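PDB 3GVX: glycerate dehydrogenase related protein from Thermoplasma acidophilum, which probably reduces glyoxylate or hydroxypyruvate with NAD(P)H as a D-isomer specific 2-hydroxyacid dehydrogenase. Local coordinates for residues 52-58 with 72-78; 81-85 with 132-136. All blocks are in the same frame, centred on the assembly; numbering follows the deposited sequence.

Interaction 1 (52-58 with 72-78)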
loop_
_atom_site.group_PDB
_atom_site.type_symbol
_atom_site.label_atom_id
_atom_site.label_comp_id
_atom_site.label_asym_id
_atom_site.label_seq_id
_atom_site.Cartn_x
_atom_site.Cartn_y
_atom_site.Cartn_z
HETATM N N MSE B 52 -9.766 16.966 -30.542
HETATM C CA MSE B 52 -8.866 16.636 -29.461
HETATM C C MSE B 52 -7.598 15.931 -29.865
HETATM O O MSE B 52 -7.609 15.032 -30.701
HETATM C CB MSE B 52 -9.630 15.804 -28.421
HETATM C CG MSE B 52 -8.820 15.349 -27.195
HETATM SE SE MSE B 52 -7.733 13.976 -27.648
HETATM C CE MSE B 52 -7.889 12.931 -26.560
ATOM N N ILE B 53 -6.509 16.336 -29.226
ATOM C CA ILE B 53 -5.211 15.752 -29.473
ATOM C C ILE B 53 -4.646 15.229 -28.170
ATOM O O ILE B 53 -4.521 15.963 -27.191
ATOM C CB ILE B 53 -4.257 16.798 -30.079
ATOM C CG1 ILE B 53 -4.865 17.329 -31.384
ATOM C CG2 ILE B 53 -2.877 16.192 -30.317
ATOM C CD1 ILE B 53 -4.090 18.437 -32.042
ATOM N N GLN B 54 -4.304 13.949 -28.164
ATOM C CA GLN B 54 -3.773 13.294 -26.974
ATOM C C GLN B 54 -2.320 12.844 -27.094
ATOM O O GLN B 54 -2.019 11.902 -27.824
ATOM C CB GLN B 54 -4.633 12.080 -26.630
ATOM C CG GLN B 54 -4.136 11.309 -25.433
ATOM C CD GLN B 54 -4.487 11.972 -24.123
ATOM O OE1 GLN B 54 -5.661 12.161 -23.802
ATOM N NE2 GLN B 54 -3.463 12.338 -23.355
ATOM N N ALA B 55 -1.424 13.509 -26.370
ATOM C CA ALA B 55 -0.016 13.139 -26.356
ATOM C C ALA B 55 0.089 11.935 -25.417
ATOM O O ALA B 55 -0.664 11.822 -24.446
ATOM C CB ALA B 55 0.833 14.291 -25.823
ATOM N N ILE B 56 1.009 11.026 -25.702
ATOM C CA ILE B 56 1.152 9.855 -24.848
ATOM C C ILE B 56 2.228 10.084 -23.811
ATOM O O ILE B 56 2.400 9.283 -22.907
ATOM C CB ILE B 56 1.501 8.600 -25.657
ATOM C CG1 ILE B 56 2.823 8.810 -26.387
ATOM C CG2 ILE B 56 0.369 8.286 -26.618
ATOM C CD1 ILE B 56 3.570 7.544 -26.700
ATOM N N SER B 57 2.956 11.188 -23.943
ATOM C CA SER B 57 4.009 11.523 -22.987
ATOM C C SER B 57 3.445 12.373 -21.854
ATOM O O SER B 57 2.320 12.868 -21.939
ATOM C CB SER B 57 5.162 12.256 -23.683
ATOM O OG SER B 57 4.721 13.460 -24.269
ATOM N N ALA B 58 4.243 12.549 -20.807
ATOM C CA ALA B 58 3.854 13.330 -19.633
ATOM C C ALA B 58 3.817 14.825 -19.918
ATOM O O ALA B 58 2.936 15.535 -19.436
ATOM C CB ALA B 58 4.814 13.041 -18.490
ATOM N N VAL B 72 -9.268 23.275 -30.571
ATOM C CA VAL B 72 -8.678 21.957 -30.352
ATOM C C VAL B 72 -8.033 21.814 -28.983
ATOM O O VAL B 72 -7.130 22.565 -28.611
ATOM C CB VAL B 72 -7.616 21.635 -31.440
ATOM C CG1 VAL B 72 -7.114 20.200 -31.274
ATOM C CG2 VAL B 72 -8.212 21.865 -32.839
ATOM N N VAL B 73 -8.502 20.831 -28.236
ATOM C CA VAL B 73 -7.985 20.591 -26.908
ATOM C C VAL B 73 -6.785 19.654 -26.914
ATOM O O VAL B 73 -6.830 18.551 -27.467
ATOM C CB VAL B 73 -9.093 20.028 -25.995
ATOM C CG1 VAL B 73 -8.508 19.603 -24.647
ATOM C CG2 VAL B 73 -10.193 21.085 -25.819
ATOM N N LEU B 74 -5.701 20.110 -26.302
ATOM C CA LEU B 74 -4.491 19.312 -26.207
ATOM C C LEU B 74 -4.406 18.712 -24.811
ATOM O O LEU B 74 -4.417 19.435 -23.816
ATOM C CB LEU B 74 -3.244 20.168 -26.450
ATOM C CG LEU B 74 -1.893 19.467 -26.225
ATOM C CD1 LEU B 74 -1.671 18.351 -27.255
ATOM C CD2 LEU B 74 -0.772 20.519 -26.288
ATOM N N CYS B 75 -4.318 17.391 -24.741
ATOM C CA CYS B 75 -4.201 16.685 -23.472
ATOM C C CYS B 75 -2.866 15.958 -23.439
ATOM O O CYS B 75 -2.337 15.564 -24.475
ATOM C CB CYS B 75 -5.321 15.659 -23.314
ATOM S SG CYS B 75 -6.952 16.340 -23.453
ATOM N N SER B 76 -2.317 15.788 -22.243
ATOM C CA SER B 76 -1.066 15.073 -22.104
ATOM C C SER B 76 -1.337 13.821 -21.275
ATOM O O SER B 76 -2.465 13.578 -20.862
ATOM C CB SER B 76 0.017 15.957 -21.467
ATOM O OG SER B 76 -0.323 16.340 -20.162
ATOM N N ASN B 77 -0.299 13.042 -21.019
ATOM C CA ASN B 77 -0.460 11.783 -20.297
ATOM C C ASN B 77 0.588 11.583 -19.193
ATOM O O ASN B 77 1.597 10.923 -19.411
ATOM C CB ASN B 77 -0.398 10.662 -21.334
ATOM C CG ASN B 77 -0.599 9.294 -20.747
ATOM O OD1 ASN B 77 -1.486 9.079 -19.922
ATOM N ND2 ASN B 77 0.208 8.340 -21.200
ATOM N N ALA B 78 0.326 12.149 -18.013
ATOM C CA ALA B 78 1.250 12.083 -16.875
ATOM C C ALA B 78 0.818 11.222 -15.686
ATOM O O ALA B 78 1.518 11.158 -14.679
ATOM C CB ALA B 78 1.572 13.504 -16.384
#
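A bend in the middle of Gln54 (chi2 78°) turns its amide along the strand toward Ser76, while Asn77 swings its CG away from its own backbone N (chi1 -178°) and reaches Ile56. Gln54 NE2 gives a nearly straight bond, in the plane of its own amide, to Ala55 O at 3.0 Å within its own segment. Its link across the contact, to Ser76 O at 3.0 Å, is bent and weak. On the same amide, OE1 rests 3.5 Å from Cys75 CB, so the small cysteine leaves the glutamine end room to lie against the neighbouring strand. Asn77 ND2 meets Ile56 O at 2.9 Å, straight at the hydrogen but from above the carbonyl plane, and also bonds Ala268 O of helix 266-279; a short amide with two N-H groups suits a place between two carbonyls.

Strands 52-55 and 73-75 run parallel, their axes 16° apart, at one edge of a five-stranded parallel sheet whose strand order, 2-1-3-4-5, fits the flavodoxin-like substrate-binding domain of this family. Ile53 N bonds Val73 O at 2.8 Å, Ile53 O receives Cys75 N at 2.8 Å, and Ala55 N reaches Cys75 O at 2.9 Å. Beyond the strands, Asn77 N still finds Ser57 O. Met52, a selenomethionine, projects on the same face as Gln54 and Cys75, where Val276 and Phe279 of helix 266-279 pack on it. On the other face the beta-branched Ile53 spreads its two arms: CD1 meets Val72 CG1 at 3.6 Å, and CG2 lies against Leu74 CD1. His287, part of the C-terminal tag, accepts a hydrogen bond from Ser76 N next to this edge.

Interaction 2 (81-85 with 132-136)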
loop_
_atom_site.group_PDB
_atom_site.type_symbol
_atom_site.label_atom_id
_atom_site.label_comp_id
_atom_site.label_asym_id
_atom_site.label_seq_id
_atom_site.Cartn_x
_atom_site.Cartn_y
_atom_site.Cartn_z
ATOM N N TYR B 81 3.308 8.494 -13.931
ATOM C CA TYR B 81 4.336 9.008 -13.057
ATOM C C TYR B 81 3.894 9.166 -11.604
ATOM O O TYR B 81 4.574 8.690 -10.710
ATOM C CB TYR B 81 4.870 10.326 -13.602
ATOM C CG TYR B 81 5.990 10.887 -12.782
ATOM C CD1 TYR B 81 7.288 10.412 -12.919
ATOM C CD2 TYR B 81 5.748 11.880 -11.844
ATOM C CE1 TYR B 81 8.332 10.925 -12.142
ATOM C CE2 TYR B 81 6.779 12.406 -11.055
ATOM C CZ TYR B 81 8.068 11.923 -11.210
ATOM O OH TYR B 81 9.090 12.456 -10.465
ATOM N N SER B 82 2.775 9.841 -11.360
ATOM C CA SER B 82 2.312 9.999 -9.991
ATOM C C SER B 82 1.875 8.646 -9.403
ATOM O O SER B 82 2.066 8.394 -8.219
ATOM C CB SER B 82 1.191 11.056 -9.885
ATOM O OG SER B 82 0.414 11.129 -11.055
ATOM N N ILE B 83 1.299 7.781 -10.233
ATOM C CA ILE B 83 0.886 6.449 -9.795
ATOM C C ILE B 83 2.117 5.725 -9.258
ATOM O O ILE B 83 2.123 5.191 -8.149
ATOM C CB ILE B 83 0.305 5.629 -10.971
ATOM C CG1 ILE B 83 -1.119 6.102 -11.257
ATOM C CG2 ILE B 83 0.415 4.127 -10.684
ATOM C CD1 ILE B 83 -1.737 5.499 -12.493
ATOM N N SER B 84 3.165 5.729 -10.071
ATOM C CA SER B 84 4.424 5.095 -9.732
ATOM C C SER B 84 5.030 5.704 -8.491
ATOM O O SER B 84 5.484 4.988 -7.623
ATOM C CB SER B 84 5.398 5.221 -10.894
ATOM O OG SER B 84 6.621 4.582 -10.611
ATOM N N VAL B 85 5.038 7.028 -8.402
ATOM C CA VAL B 85 5.627 7.686 -7.239
ATOM C C VAL B 85 4.865 7.416 -5.937
ATOM O O VAL B 85 5.480 7.232 -4.886
ATOM C CB VAL B 85 5.765 9.230 -7.441
ATOM C CG1 VAL B 85 6.286 9.874 -6.161
ATOM C CG2 VAL B 85 6.699 9.526 -8.609
ATOM N N GLY B 132 -0.346 16.161 -8.371
ATOM C CA GLY B 132 -0.614 14.838 -8.898
ATOM C C GLY B 132 -0.154 13.728 -7.977
ATOM O O GLY B 132 -0.851 12.740 -7.778
ATOM N N ILE B 133 1.022 13.901 -7.396
ATOM C CA ILE B 133 1.561 12.904 -6.495
ATOM C C ILE B 133 0.809 12.889 -5.178
ATOM O O ILE B 133 0.420 11.835 -4.690
ATOM C CB ILE B 133 3.048 13.160 -6.256
ATOM C CG1 ILE B 133 3.794 12.993 -7.588
ATOM C CG2 ILE B 133 3.557 12.266 -5.132
ATOM C CD1 ILE B 133 5.263 13.280 -7.532
ATOM N N GLY B 134 0.584 14.072 -4.627
ATOM C CA GLY B 134 -0.143 14.178 -3.381
ATOM C C GLY B 134 -1.556 13.642 -3.482
ATOM O O GLY B 134 -2.067 13.067 -2.524
ATOM N N ARG B 135 -2.192 13.822 -4.635
ATOM C CA ARG B 135 -3.552 13.334 -4.825
ATOM C C ARG B 135 -3.602 11.825 -4.896
ATOM O O ARG B 135 -4.477 11.204 -4.320
ATOM C CB ARG B 135 -4.171 13.957 -6.078
ATOM C CG ARG B 135 -4.418 15.452 -5.913
ATOM C CD ARG B 135 -4.690 16.196 -7.213
ATOM N NE ARG B 135 -4.554 17.632 -6.983
ATOM C CZ ARG B 135 -5.544 18.461 -6.674
ATOM N NH1 ARG B 135 -6.782 18.017 -6.571
ATOM N NH2 ARG B 135 -5.277 19.735 -6.425
ATOM N N ARG B 136 -2.644 11.250 -5.604
ATOM C CA ARG B 136 -2.549 9.811 -5.750
ATOM C C ARG B 136 -2.176 9.166 -4.420
ATOM O O ARG B 136 -2.676 8.113 -4.078
ATOM C CB ARG B 136 -1.517 9.458 -6.817
ATOM C CG ARG B 136 -1.436 7.985 -7.122
ATOM C CD ARG B 136 -2.772 7.406 -7.570
ATOM N NE ARG B 136 -2.662 5.967 -7.786
ATOM C CZ ARG B 136 -3.624 5.171 -8.238
ATOM N NH1 ARG B 136 -4.815 5.663 -8.536
ATOM N NH2 ARG B 136 -3.375 3.876 -8.391
HETATM O O HOH W 1 -0.382 4.543 -7.035
#
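Arg136 lays its aliphatic stem over the turn of helix formed by Ser82 and Ile83. Its CB lies near Ser82 O, and CG comes closer to that oxygen, at 3.7 Å. CG leaves the backbone pointing away from N (chi1 -175°), then a bend at chi2 (57°) carries the rest of the chain obliquely across Ile83. There NE lies 3.8 Å and CZ 4.0 Å from Ile83 CG1, which sits over one face of the guanidinium, toward its rim. NE also donates to a water at 2.8 Å, and that water, at the guanidinium edge and in its plane, donates to Ile83 O, also at 2.8 Å. An arginine suits the place because its stem can pack while NE still reaches the water. Tyr121 of the second subunit packs on both Ile83 and Arg136.

Helix 132-143 follows strand 124-128 in what is probably the Rossmann-type nucleotide-binding domain, and Gly134 belongs to its likely GxGxxG motif. Segment 132-136 crosses segment 81-85 at -54°, and Ser82 is small enough to let the backbones approach, its CB 3.4 Å from Gly132 O. Ile133 fills the neighbouring space with two branches: CG2 touches Val85 CG1 at 3.8 Å, and CD1 reaches Tyr81 CE2 obliquely at 3.9 Å. With an alanine here CG1, CG2 and CD1 are gone, and Val85 CG1 and the Tyr81 ring would probably lose their apolar partner on helix 132-143. Val85 CG2 covers one face of that ring, while His290 of the C-terminal tag meets it as well.

Overall arrangement
From the N terminus, segment 52-58 comes first; thirteen residues without helix or strand then lead to 72-78, and interaction 1 closes this short loop at the edge of the five-stranded sheet. Helix 79-97 follows directly, so 81-85 starts interaction 2 only a few residues after 78. The second loop is longer: 46 residues, including helix 100-108 and strand 124-128, pass before 132-136 comes back against 81-85. The two contacts are in series, neither nested nor crossing, with centres about 18 Å apart. Interaction 1 works within one sheet, whereas interaction 2 joins the helix leaving that sheet to the helix that follows strand 124-128 in the probable nucleotide-binding domain.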